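Local coordinates for monosaccharide ABC transporter substrate-binding protein, CUT2 family (Acidothermus cellulolyticus, PDB 4RU1) that binds myo-inositol between its two lobes and probably delivers it, as a periplasmic-type solute-binding protein, to a sugar ABC transporter, at residues Leu147-Ala152 and Ala208-Leu213. Residues are numbered along the deposited sequence; the frame is centred on the assembly and turned at random.
Sequences LCVLQA and APIAQL. With INS (1,2,3,4,5,6-hexahydroxy-cyclohexane), chain M.
On the C-terminal-lobe side of the inositol pocket, Q151, just past the end of strand 145-150, and V149 within it meet I210 in the first turn of helix 208-220. The contact is small and apolar. V149 CG1 lies 4.1 Å from I210 CG2, the two branched side chains crossing at a slant, and I210 turns its other branch to the glutamine, with CG1 and CD1 each 4.1 Å from Q151 CB. I210 thus touches V149 in the strand and Q151 just beyond its end, while L150 between them points away and touches helix 156-168 and strand 172-177. Q151 has CG between its backbone N and carbonyl carbon (chi1 71°) and bends again at chi2 (-87°), which carries the amide past I210 to the ligand. There Q151 NE2 hydrogen-bonds inositol O2 at 2.8 Å and, weakly, O3 at 3.0 Å, one nitrogen spanning two neighbouring hydroxyls. D231, R161 and the L206 carbonyl bind the same inositol from this lobe, D33 and N108 from the other. Strand 145-150 runs parallel to strand 202-205, which leads into helix 208-220. A helix packed on parallel strands, with ligand-binding side chains at the strands' C-terminal ends, is characteristic of the Rossmann-like lobes of periplasmic binding proteins.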
loop_
_atom_site.group_PDB
_atom_site.type_symbol
_atom_site.label_atom_id
_atom_site.label_comp_id
_atom_site.label_asym_id
_atom_site.label_seq_id
_atom_site.Cartn_x
_atom_site.Cartn_y
_atom_site.Cartn_z
ATOM N N LEU A 147 12.589 -12.329 8.350
ATOM C CA LEU A 147 13.075 -11.699 7.122
ATOM C C LEU A 147 11.985 -10.845 6.577
ATOM O O LEU A 147 10.884 -11.351 6.214
ATOM C CB LEU A 147 13.389 -12.808 6.131
ATOM C CG LEU A 147 13.898 -12.327 4.808
ATOM C CD1 LEU A 147 15.244 -11.662 4.955
ATOM C CD2 LEU A 147 14.012 -13.481 3.808
ATOM N N CYS A 148 12.246 -9.545 6.494
ATOM C CA CYS A 148 11.279 -8.611 5.890
ATOM C C CYS A 148 11.721 -8.353 4.459
ATOM O O CYS A 148 12.880 -7.989 4.238
ATOM C CB CYS A 148 11.300 -7.302 6.618
ATOM S SG CYS A 148 10.395 -7.385 8.161
ATOM N N VAL A 149 10.833 -8.580 3.492
ATOM C CA VAL A 149 11.165 -8.516 2.052
ATOM C C VAL A 149 10.548 -7.274 1.498
ATOM O O VAL A 149 9.356 -7.083 1.651
ATOM C CB VAL A 149 10.734 -9.768 1.302
ATOM C CG1 VAL A 149 11.074 -9.641 -0.198
ATOM C CG2 VAL A 149 11.412 -10.992 1.920
ATOM N N LEU A 150 11.370 -6.410 0.919
ATOM C CA LEU A 150 10.918 -5.124 0.360
ATOM C C LEU A 150 11.095 -5.142 -1.139
ATOM O O LEU A 150 12.209 -5.392 -1.604
ATOM C CB LEU A 150 11.733 -3.927 0.916
ATOM C CG LEU A 150 11.651 -3.781 2.413
ATOM C CD1 LEU A 150 12.886 -4.368 3.073
ATOM C CD2 LEU A 150 11.568 -2.287 2.777
ATOM N N GLN A 151 10.041 -4.829 -1.886
ATOM C CA GLN A 151 10.101 -4.929 -3.325
ATOM C C GLN A 151 10.557 -3.696 -4.044
ATOM O O GLN A 151 10.551 -3.689 -5.287
ATOM C CB GLN A 151 8.789 -5.447 -3.874
ATOM C CG GLN A 151 7.622 -4.464 -3.797
ATOM C CD GLN A 151 6.814 -4.477 -2.489
ATOM O OE1 GLN A 151 7.258 -4.898 -1.431
ATOM N NE2 GLN A 151 5.604 -3.965 -2.558
ATOM N N ALA A 152 10.862 -2.636 -3.314
ATOM C CA ALA A 152 11.393 -1.403 -3.898
ATOM C C ALA A 152 12.212 -0.767 -2.806
ATOM O O ALA A 152 11.978 -1.010 -1.607
ATOM C CB ALA A 152 10.291 -0.471 -4.333
ATOM N N ALA A 208 0.921 -8.704 -1.630
ATOM C CA ALA A 208 0.369 -10.050 -1.913
ATOM C C ALA A 208 1.035 -10.791 -3.092
ATOM O O ALA A 208 1.245 -11.988 -3.012
ATOM C CB ALA A 208 -1.144 -9.944 -2.108
ATOM N N PRO A 209 1.399 -10.082 -4.172
ATOM C CA PRO A 209 2.124 -10.771 -5.226
ATOM C C PRO A 209 3.446 -11.315 -4.746
ATOM O O PRO A 209 3.843 -12.432 -5.109
ATOM C CB PRO A 209 2.270 -9.715 -6.299
ATOM C CG PRO A 209 1.124 -8.805 -6.077
ATOM C CD PRO A 209 0.985 -8.737 -4.599
ATOM N N ILE A 210 4.124 -10.569 -3.889
ATOM C CA ILE A 210 5.454 -11.030 -3.354
ATOM C C ILE A 210 5.232 -12.208 -2.402
ATOM O O ILE A 210 6.031 -13.182 -2.349
ATOM C CB ILE A 210 6.169 -9.893 -2.618
ATOM C CG1 ILE A 210 6.326 -8.639 -3.487
ATOM C CG2 ILE A 210 7.554 -10.367 -2.182
ATOM C CD1 ILE A 210 6.893 -8.907 -4.848
ATOM N N ALA A 211 4.145 -12.178 -1.593
ATOM C CA ALA A 211 3.735 -13.334 -0.842
ATOM C C ALA A 211 3.695 -14.602 -1.651
ATOM O O ALA A 211 4.206 -15.638 -1.173
ATOM C CB ALA A 211 2.399 -13.176 -0.190
ATOM N N GLN A 212 3.140 -14.551 -2.861
ATOM C CA GLN A 212 3.050 -15.756 -3.684
ATOM C C GLN A 212 4.387 -16.327 -3.989
ATOM O O GLN A 212 4.602 -17.525 -3.910
ATOM C CB GLN A 212 2.278 -15.499 -4.983
ATOM C CG GLN A 212 0.949 -14.850 -4.850
ATOM C CD GLN A 212 0.094 -15.580 -3.872
ATOM O OE1 GLN A 212 -0.050 -16.796 -4.018
ATOM N NE2 GLN A 212 -0.502 -14.866 -2.855
ATOM N N LEU A 213 5.343 -15.454 -4.316
ATOM C CA LEU A 213 6.685 -15.829 -4.670
ATOM C C LEU A 213 7.428 -16.407 -3.457
ATOM O O LEU A 213 8.228 -17.296 -3.574
ATOM C CB LEU A 213 7.418 -14.570 -5.194
ATOM C CG LEU A 213 6.786 -14.051 -6.477
ATOM C CD1 LEU A 213 7.283 -12.635 -6.843
ATOM C CD2 LEU A 213 6.989 -15.007 -7.689
HETATM C C1 INS M . 1.229 -1.989 -0.909
HETATM C C2 INS M . 2.092 -2.802 -1.862
HETATM C C3 INS M . 2.275 -2.018 -3.162
HETATM C C4 INS M . 2.752 -0.600 -2.943
HETATM C C5 INS M . 1.832 0.168 -2.049
HETATM C C6 INS M . 1.591 -0.516 -0.731
HETATM O O1 INS M . 1.060 -2.629 0.365
HETATM O O2 INS M . 3.384 -2.890 -1.238
HETATM O O3 INS M . 3.257 -2.751 -3.922
HETATM O O4 INS M . 2.903 0.092 -4.209
HETATM O O5 INS M . 2.340 1.483 -1.731
HETATM O O6 INS M . 0.593 0.193 0.060
#